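Local coordinates for cellulase CEL9M (Clostridium cellulolyticum, PDB 1IA6), which probably catalyses the endohydrolysis of (1->4)-beta-D-glucosidic linkages in cellulose and related beta-glucans, at residues L74-Y79 / L213-T218; G2-S7 / L341-A346; V48-G53 / T114-V119. All coordinates share one frame; numbering follows the deposited sequence.

Interaction 1 of 3, residues L74-Y79 / L213-T218; sequences LGWSLY and LAWAAT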
loop_
_atom_site.group_PDB
_atom_site.type_symbol
_atom_site.label_atom_id
_atom_site.label_comp_id
_atom_site.label_asym_id
_atom_site.label_seq_id
_atom_site.Cartn_x
_atom_site.Cartn_y
_atom_site.Cartn_z
ATOM N N LEU A 74 -1.232 3.410 4.322
ATOM C CA LEU A 74 -2.436 3.279 5.138
ATOM C C LEU A 74 -2.285 4.175 6.365
ATOM O O LEU A 74 -3.228 4.853 6.769
ATOM C CB LEU A 74 -2.636 1.829 5.584
ATOM C CG LEU A 74 -3.128 0.847 4.520
ATOM C CD1 LEU A 74 -3.045 -0.571 5.070
ATOM C CD2 LEU A 74 -4.567 1.194 4.121
ATOM N N GLY A 75 -1.091 4.178 6.951
ATOM C CA GLY A 75 -0.843 5.014 8.115
ATOM C C GLY A 75 -0.960 6.489 7.767
ATOM O O GLY A 75 -1.451 7.286 8.564
ATOM N N TRP A 76 -0.506 6.856 6.571
ATOM C CA TRP A 76 -0.570 8.242 6.126
ATOM C C TRP A 76 -2.030 8.664 5.961
ATOM O O TRP A 76 -2.400 9.788 6.306
ATOM C CB TRP A 76 0.189 8.401 4.798
ATOM C CG TRP A 76 0.420 9.825 4.369
ATOM C CD1 TRP A 76 0.454 10.928 5.171
ATOM C CD2 TRP A 76 0.712 10.286 3.042
ATOM N NE1 TRP A 76 0.750 12.047 4.431
ATOM C CE2 TRP A 76 0.914 11.682 3.120
ATOM C CE3 TRP A 76 0.826 9.653 1.796
ATOM C CZ2 TRP A 76 1.222 12.461 1.999
ATOM C CZ3 TRP A 76 1.133 10.430 0.678
ATOM C CH2 TRP A 76 1.328 11.818 0.790
ATOM N N SER A 77 -2.847 7.752 5.446
ATOM C CA SER A 77 -4.266 8.015 5.235
ATOM C C SER A 77 -4.959 8.361 6.551
ATOM O O SER A 77 -5.726 9.322 6.630
ATOM C CB SER A 77 -4.944 6.789 4.612
ATOM O OG SER A 77 -4.317 6.412 3.395
ATOM N N LEU A 78 -4.679 7.573 7.582
ATOM C CA LEU A 78 -5.281 7.778 8.897
ATOM C C LEU A 78 -4.783 9.076 9.532
ATOM O O LEU A 78 -5.545 9.805 10.167
ATOM C CB LEU A 78 -4.956 6.599 9.815
ATOM C CG LEU A 78 -5.573 6.615 11.219
ATOM C CD1 LEU A 78 -7.092 6.627 11.117
ATOM C CD2 LEU A 78 -5.102 5.393 11.989
ATOM N N TYR A 79 -3.497 9.355 9.353
ATOM C CA TYR A 79 -2.884 10.556 9.905
ATOM C C TYR A 79 -3.444 11.841 9.298
ATOM O O TYR A 79 -3.733 12.799 10.013
ATOM C CB TYR A 79 -1.368 10.516 9.686
ATOM C CG TYR A 79 -0.633 11.709 10.263
ATOM C CD1 TYR A 79 -0.392 11.810 11.632
ATOM C CD2 TYR A 79 -0.182 12.738 9.438
ATOM C CE1 TYR A 79 0.285 12.908 12.166
ATOM C CE2 TYR A 79 0.491 13.838 9.959
ATOM C CZ TYR A 79 0.723 13.915 11.321
ATOM O OH TYR A 79 1.402 14.995 11.836
ATOM N N LEU A 213 14.405 7.075 1.735
ATOM C CA LEU A 213 15.145 7.624 2.866
ATOM C C LEU A 213 14.624 9.011 3.231
ATOM O O LEU A 213 14.441 9.325 4.408
ATOM C CB LEU A 213 16.638 7.717 2.542
ATOM C CG LEU A 213 17.450 6.425 2.644
ATOM C CD1 LEU A 213 18.842 6.656 2.074
ATOM C CD2 LEU A 213 17.538 5.981 4.099
ATOM N N ALA A 214 14.391 9.840 2.217
ATOM C CA ALA A 214 13.898 11.199 2.431
ATOM C C ALA A 214 12.520 11.147 3.077
ATOM O O ALA A 214 12.239 11.866 4.034
ATOM C CB ALA A 214 13.827 11.943 1.107
ATOM N N TRP A 215 11.662 10.291 2.536
ATOM C CA TRP A 215 10.308 10.100 3.043
ATOM C C TRP A 215 10.325 9.672 4.517
ATOM O O TRP A 215 9.638 10.267 5.350
ATOM C CB TRP A 215 9.612 9.055 2.154
ATOM C CG TRP A 215 8.346 8.436 2.667
ATOM C CD1 TRP A 215 8.187 7.144 3.096
ATOM C CD2 TRP A 215 7.037 9.026 2.692
ATOM N NE1 TRP A 215 6.865 6.893 3.374
ATOM C CE2 TRP A 215 6.137 8.029 3.136
ATOM C CE3 TRP A 215 6.537 10.297 2.379
ATOM C CZ2 TRP A 215 4.765 8.265 3.273
ATOM C CZ3 TRP A 215 5.169 10.530 2.516
ATOM C CH2 TRP A 215 4.300 9.516 2.959
ATOM N N ALA A 216 11.118 8.654 4.840
ATOM C CA ALA A 216 11.211 8.172 6.215
ATOM C C ALA A 216 11.746 9.265 7.135
ATOM O O ALA A 216 11.305 9.402 8.275
ATOM C CB ALA A 216 12.115 6.944 6.280
ATOM N N ALA A 217 12.694 10.045 6.625
ATOM C CA ALA A 217 13.296 11.127 7.392
ATOM C C ALA A 217 12.284 12.216 7.746
ATOM O O ALA A 217 12.310 12.746 8.855
ATOM C CB ALA A 217 14.469 11.728 6.613
ATOM N N THR A 218 11.387 12.550 6.818
ATOM C CA THR A 218 10.404 13.589 7.111
ATOM C C THR A 218 9.466 13.159 8.239
ATOM O O THR A 218 9.038 13.988 9.039
ATOM C CB THR A 218 9.554 13.983 5.871
ATOM O OG1 THR A 218 8.716 12.893 5.478
ATOM C CG2 THR A 218 10.459 14.384 4.707
#
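W76 and W215 make the whole contact, an edge-to-face pair of indoles that spans two helices of the family 9 alpha barrel, 64-80 and 210-224. Following the first helix, L74 turns to L98 and F101 of helix 91-107, leaving W76 to reach helix 210-224. The torsion about its first side-chain bond (chi1 -169°) sets CG of W76 opposite the backbone N and swings the indole out from the helix, presenting a face of the benzo ring to the incoming tryptophan. W215 extends in the same way from its own helix, and its outermost carbon does the touching: W215 CH2 stands 3.7 Å from both CE3 and CD2 of W76. It lies above the W76 ring plane, displaced toward the rim of the ring instead of over its middle. The six-membered rings have centroids 5.0 Å apart and planes at 75°, a T-shaped arrangement in which W215 supplies the edge and W76 the face. The polar edge of the W76 indole is fixed at its nitrogen, where NE1 hydrogen-bonds to E80 OE2 one turn further along the helix. Y79 then meets W219 edge to face, and W219, also on helix 210-224, packs against W76 and W215, adding to the junction of the helices. On the second helix, T218 OG1 returns a 2.8 Å hydrogen bond to W215 O. With their CA atoms 11.5 Å apart, only the long indoles span the gap between these two segments: the join is buried and without a polar bond between them, its direction set by the CH edge of W215 meeting the pi face of W76.

Interaction 2 of 3, residues G2-S7 / L341-A346; sequences GTHDYS and LGDNPA. With NI (nickel (II) ion), chain D.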
loop_
_atom_site.group_PDB
_atom_site.type_symbol
_atom_site.label_atom_id
_atom_site.label_comp_id
_atom_site.label_asym_id
_atom_site.label_seq_id
_atom_site.Cartn_x
_atom_site.Cartn_y
_atom_site.Cartn_z
ATOM N N GLY A 2 -25.172 11.336 -9.672
ATOM C CA GLY A 2 -25.235 12.570 -8.910
ATOM C C GLY A 2 -24.625 12.445 -7.526
ATOM O O GLY A 2 -23.975 13.371 -7.041
ATOM N N THR A 3 -24.835 11.297 -6.888
ATOM C CA THR A 3 -24.303 11.059 -5.553
ATOM C C THR A 3 -23.641 9.685 -5.462
ATOM O O THR A 3 -24.050 8.744 -6.143
ATOM C CB THR A 3 -25.416 11.150 -4.493
ATOM O OG1 THR A 3 -24.844 11.016 -3.186
ATOM C CG2 THR A 3 -26.449 10.052 -4.707
ATOM N N HIS A 4 -22.617 9.578 -4.621
ATOM C CA HIS A 4 -21.890 8.324 -4.439
ATOM C C HIS A 4 -21.727 7.995 -2.959
ATOM O O HIS A 4 -21.640 8.892 -2.120
ATOM C CB HIS A 4 -20.512 8.419 -5.101
ATOM C CG HIS A 4 -20.560 8.402 -6.597
ATOM N ND1 HIS A 4 -20.716 7.241 -7.324
ATOM C CD2 HIS A 4 -20.509 9.409 -7.502
ATOM C CE1 HIS A 4 -20.760 7.533 -8.612
ATOM N NE2 HIS A 4 -20.637 8.841 -8.747
ATOM N N ASP A 5 -21.692 6.703 -2.643
ATOM C CA ASP A 5 -21.537 6.260 -1.260
ATOM C C ASP A 5 -20.064 5.990 -0.960
ATOM O O ASP A 5 -19.614 4.842 -0.996
ATOM C CB ASP A 5 -22.358 4.989 -1.019
ATOM C CG ASP A 5 -22.398 4.583 0.446
ATOM O OD1 ASP A 5 -21.778 5.274 1.284
ATOM O OD2 ASP A 5 -23.055 3.569 0.760
ATOM N N TYR A 6 -19.318 7.051 -0.666
ATOM C CA TYR A 6 -17.893 6.927 -0.366
ATOM C C TYR A 6 -17.656 6.246 0.979
ATOM O O TYR A 6 -16.631 5.603 1.181
ATOM C CB TYR A 6 -17.228 8.304 -0.345
ATOM C CG TYR A 6 -17.358 9.076 -1.641
ATOM C CD1 TYR A 6 -16.787 8.602 -2.821
ATOM C CD2 TYR A 6 -18.063 10.275 -1.686
ATOM C CE1 TYR A 6 -16.920 9.308 -4.017
ATOM C CE2 TYR A 6 -18.201 10.987 -2.874
ATOM C CZ TYR A 6 -17.630 10.499 -4.034
ATOM O OH TYR A 6 -17.785 11.193 -5.210
ATOM N N SER A 7 -18.611 6.399 1.890
ATOM C CA SER A 7 -18.517 5.808 3.218
ATOM C C SER A 7 -18.442 4.284 3.176
ATOM O O SER A 7 -17.575 3.678 3.813
ATOM C CB SER A 7 -19.723 6.235 4.061
ATOM O OG SER A 7 -19.648 5.696 5.368
ATOM N N LEU A 341 -15.749 3.749 -8.729
ATOM C CA LEU A 341 -16.993 3.346 -8.084
ATOM C C LEU A 341 -18.126 2.939 -9.028
ATOM O O LEU A 341 -19.132 2.383 -8.582
ATOM C CB LEU A 341 -17.479 4.458 -7.149
ATOM C CG LEU A 341 -16.535 4.793 -5.990
ATOM C CD1 LEU A 341 -17.090 5.963 -5.185
ATOM C CD2 LEU A 341 -16.360 3.573 -5.106
ATOM N N GLY A 342 -17.985 3.221 -10.321
ATOM C CA GLY A 342 -19.035 2.827 -11.246
ATOM C C GLY A 342 -19.354 3.766 -12.392
ATOM O O GLY A 342 -20.073 3.387 -13.312
ATOM N N ASP A 343 -18.836 4.987 -12.342
ATOM C CA ASP A 343 -19.080 5.966 -13.400
ATOM C C ASP A 343 -18.131 5.724 -14.564
ATOM O O ASP A 343 -17.212 6.509 -14.785
ATOM C CB ASP A 343 -18.855 7.380 -12.869
ATOM C CG ASP A 343 -20.044 7.916 -12.110
ATOM O OD1 ASP A 343 -20.903 7.116 -11.682
ATOM O OD2 ASP A 343 -20.108 9.151 -11.938
ATOM N N ASN A 344 -18.355 4.648 -15.308
ATOM C CA ASN A 344 -17.487 4.318 -16.433
ATOM C C ASN A 344 -18.266 3.630 -17.550
ATOM O O ASN A 344 -19.390 3.168 -17.343
ATOM C CB ASN A 344 -16.346 3.418 -15.947
ATOM C CG ASN A 344 -16.851 2.184 -15.223
ATOM O OD1 ASN A 344 -17.511 1.336 -15.817
ATOM N ND2 ASN A 344 -16.551 2.087 -13.932
ATOM N N PRO A 345 -17.678 3.559 -18.757
ATOM C CA PRO A 345 -18.330 2.924 -19.906
ATOM C C PRO A 345 -18.670 1.444 -19.715
ATOM O O PRO A 345 -19.535 0.908 -20.412
ATOM C CB PRO A 345 -17.324 3.147 -21.036
ATOM C CG PRO A 345 -16.680 4.445 -20.652
ATOM C CD PRO A 345 -16.443 4.246 -19.175
ATOM N N ALA A 346 -17.999 0.784 -18.776
ATOM C CA ALA A 346 -18.252 -0.631 -18.530
ATOM C C ALA A 346 -19.400 -0.829 -17.547
ATOM O O ALA A 346 -19.825 -1.957 -17.295
ATOM C CB ALA A 346 -16.989 -1.306 -18.005
HETATM NI NI NI D . -21.179 9.935 -10.463
HETATM O O HOH W 1 -20.164 11.774 -10.407
#
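A nickel ion ties H4 near the amino terminus to D343, more than 330 residues further along the chain. H4 NE2 binds the metal at 2.1 Å and D343 OD2 at 2.0 Å, while a water occupies a further position 2.1 Å from the nickel. The imidazole and the carboxylate arrive from opposite directions with their planes 62° apart. D343 OD2 and H4 NE2 are 3.2 Å from each other, but the metal, not a shared proton, holds them together. The second carboxylate oxygen, D343 OD1, sits at the edge of the imidazole, in its plane and 3.1 Å from H4 CE1. With chi1 at -72°, H4 CG lies beside its backbone N and opposite the carbonyl carbon, which turns the ring toward the 341-346 loop.

Further from the metal, L341 and Y6 make an apolar contact. L341 CD1 packs 3.5 Å from Y6 CE1, the two side chains crossing at about a right angle, and H4 CB rests over one face of the Y6 ring, toward its rim. The phenol OH of Y6 hydrogen-bonds to D338 of helix 327-341, and D5 caps the start of the helix that follows. G342, with a phi of 143°, closes helix 327-341 in a Schellman motif and so leads the chain directly into D343, itself the centre of an inverse gamma turn. A1 supplies the remaining two ligands through its N and O, giving a five-donor mononuclear nickel site built on the chelating amino-terminal residue, a histidine and an aspartate from a loop just after a helix.

Interaction 3 of 3, residues V48-G53 / T114-V119; sequences VDLTGG and TFYYQV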
loop_
_atom_site.group_PDB
_atom_site.type_symbol
_atom_site.label_atom_id
_atom_site.label_comp_id
_atom_site.label_asym_id
_atom_site.label_seq_id
_atom_site.Cartn_x
_atom_site.Cartn_y
_atom_site.Cartn_z
ATOM N N VAL A 48 13.621 -17.648 14.218
ATOM C CA VAL A 48 12.974 -16.395 14.590
ATOM C C VAL A 48 11.498 -16.489 14.226
ATOM O O VAL A 48 11.155 -16.960 13.143
ATOM C CB VAL A 48 13.591 -15.194 13.841
ATOM C CG1 VAL A 48 12.876 -13.911 14.236
ATOM C CG2 VAL A 48 15.077 -15.087 14.150
ATOM N N ASP A 49 10.623 -16.058 15.127
ATOM C CA ASP A 49 9.196 -16.106 14.831
ATOM C C ASP A 49 8.888 -15.008 13.818
ATOM O O ASP A 49 8.924 -13.824 14.151
ATOM C CB ASP A 49 8.370 -15.896 16.104
ATOM C CG ASP A 49 6.872 -15.900 15.836
ATOM O OD1 ASP A 49 6.465 -16.211 14.698
ATOM O OD2 ASP A 49 6.098 -15.599 16.765
ATOM N N LEU A 50 8.613 -15.404 12.577
ATOM C CA LEU A 50 8.303 -14.443 11.523
ATOM C C LEU A 50 6.875 -14.593 11.023
ATOM O O LEU A 50 6.573 -14.254 9.875
ATOM C CB LEU A 50 9.273 -14.599 10.348
ATOM C CG LEU A 50 10.739 -14.251 10.621
ATOM C CD1 LEU A 50 11.575 -14.498 9.363
ATOM C CD2 LEU A 50 10.839 -12.798 11.059
ATOM N N THR A 51 5.997 -15.105 11.880
ATOM C CA THR A 51 4.599 -15.278 11.506
ATOM C C THR A 51 3.878 -13.937 11.570
ATOM O O THR A 51 4.317 -13.016 12.264
ATOM C CB THR A 51 3.879 -16.274 12.439
ATOM O OG1 THR A 51 3.936 -15.797 13.791
ATOM C CG2 THR A 51 4.536 -17.646 12.356
ATOM N N GLY A 52 2.774 -13.831 10.840
ATOM C CA GLY A 52 2.009 -12.599 10.827
ATOM C C GLY A 52 2.190 -11.865 9.514
ATOM O O GLY A 52 2.677 -12.438 8.537
ATOM N N GLY A 53 1.809 -10.595 9.484
ATOM C CA GLY A 53 1.948 -9.838 8.256
ATOM C C GLY A 53 0.881 -10.230 7.256
ATOM O O GLY A 53 -0.098 -10.895 7.609
ATOM N N THR A 114 19.426 -5.970 12.422
ATOM C CA THR A 114 18.917 -7.020 11.545
ATOM C C THR A 114 17.436 -6.850 11.248
ATOM O O THR A 114 16.656 -6.490 12.127
ATOM C CB THR A 114 19.114 -8.409 12.171
ATOM O OG1 THR A 114 20.484 -8.570 12.556
ATOM C CG2 THR A 114 18.735 -9.501 11.172
ATOM N N PHE A 115 17.055 -7.100 9.998
ATOM C CA PHE A 115 15.656 -7.002 9.607
ATOM C C PHE A 115 15.342 -7.981 8.489
ATOM O O PHE A 115 15.857 -7.845 7.377
ATOM C CB PHE A 115 15.310 -5.592 9.128
ATOM C CG PHE A 115 13.850 -5.409 8.827
ATOM C CD1 PHE A 115 12.910 -5.442 9.853
ATOM C CD2 PHE A 115 13.409 -5.234 7.520
ATOM C CE1 PHE A 115 11.547 -5.308 9.580
ATOM C CE2 PHE A 115 12.047 -5.098 7.235
ATOM C CZ PHE A 115 11.116 -5.135 8.267
ATOM N N TYR A 116 14.505 -8.969 8.795
ATOM C CA TYR A 116 14.084 -9.968 7.816
ATOM C C TYR A 116 12.963 -9.326 7.021
ATOM O O TYR A 116 12.050 -8.740 7.611
ATOM C CB TYR A 116 13.577 -11.215 8.534
ATOM C CG TYR A 116 14.688 -12.018 9.163
ATOM C CD1 TYR A 116 15.450 -12.898 8.398
ATOM C CD2 TYR A 116 15.007 -11.866 10.512
ATOM C CE1 TYR A 116 16.508 -13.611 8.957
ATOM C CE2 TYR A 116 16.067 -12.575 11.082
ATOM C CZ TYR A 116 16.810 -13.444 10.297
ATOM O OH TYR A 116 17.858 -14.149 10.843
ATOM N N TYR A 117 13.012 -9.427 5.693
ATOM C CA TYR A 117 11.971 -8.781 4.900
ATOM C C TYR A 117 11.268 -9.580 3.810
ATOM O O TYR A 117 10.462 -9.029 3.064
ATOM C CB TYR A 117 12.500 -7.457 4.335
ATOM C CG TYR A 117 13.665 -7.557 3.376
ATOM C CD1 TYR A 117 13.472 -7.938 2.049
ATOM C CD2 TYR A 117 14.956 -7.200 3.778
ATOM C CE1 TYR A 117 14.534 -7.950 1.140
ATOM C CE2 TYR A 117 16.020 -7.209 2.883
ATOM C CZ TYR A 117 15.803 -7.581 1.565
ATOM O OH TYR A 117 16.849 -7.562 0.674
ATOM N N GLN A 118 11.567 -10.868 3.696
ATOM C CA GLN A 118 10.851 -11.686 2.728
ATOM C C GLN A 118 10.724 -13.109 3.218
ATOM O O GLN A 118 11.715 -13.757 3.554
ATOM C CB GLN A 118 11.494 -11.696 1.333
ATOM C CG GLN A 118 10.576 -12.444 0.335
ATOM C CD GLN A 118 11.025 -12.395 -1.115
ATOM O OE1 GLN A 118 11.440 -11.352 -1.620
ATOM N NE2 GLN A 118 10.918 -13.530 -1.802
ATOM N N VAL A 119 9.485 -13.577 3.286
ATOM C CA VAL A 119 9.194 -14.938 3.704
ATOM C C VAL A 119 8.498 -15.587 2.522
ATOM O O VAL A 119 7.460 -15.101 2.065
ATOM C CB VAL A 119 8.266 -14.965 4.929
ATOM C CG1 VAL A 119 7.814 -16.396 5.219
ATOM C CG2 VAL A 119 8.998 -14.390 6.130
#
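L50 packs against the strand 115-119 mainly through one methyl group, and the interactions across this contact are all apolar. L50 CD1 lies 3.9 Å from Y116 CB and 4.1 Å from V119 CG2, bridging two residues of the strand, while CD2 of L50 is also 4.0 Å from Y116 CB. The L50 and Y116 side chains cross at about a right angle. With chi1 at -66°, L50 CG lies opposite the carbonyl carbon, which points its branched end at the strand. V48 adds a lighter touch further out on the Y116 ring, V48 CG2 coming within 4.1 Å of Y116 CE2 as the two side chains approach from opposite directions. The V119 side chain lies about 8 Å from the zinc ion.

Polar bonds hold the shape of the loop itself. D49 OD1 accepts from T51 N at 3.1 Å in an Asx turn, the donor approaching from above the carboxylate plane. The same oxygen takes T51 OG1 at 2.7 Å through its syn lone pair. D49 OD2 forms a salt bridge with K107, whose NZ also bonds T51 OG1.

Two donors on one carboxylate oxygen brace the turn around L50, consistent with a fixed presentation of its side chain to the sheet's central strand, which it meets by hydrophobic packing.

Overall arrangement
The three contacts are well separated: centres of interactions 1 and 3 are 22 Å apart, those of 1 and 2 are 29 Å, and those of 2 and 3, on opposite sides of the chain's centre, are 39 Å. Interaction 2 joins residues 2-7 to 341-346 and thus encloses both others in sequence. Interactions 1 and 3 interleave, the order being 48-53, 74-79, 114-119, 213-218. They share no helix or strand: interaction 1 joins two helices of the alpha barrel, interaction 3 sets a loop on the three-stranded sheet, and interaction 2 fastens the amino-terminal segment to the loop that follows helix 327-341. Distant parts of one catalytic module are thereby joined by aromatic, apolar and metal contacts.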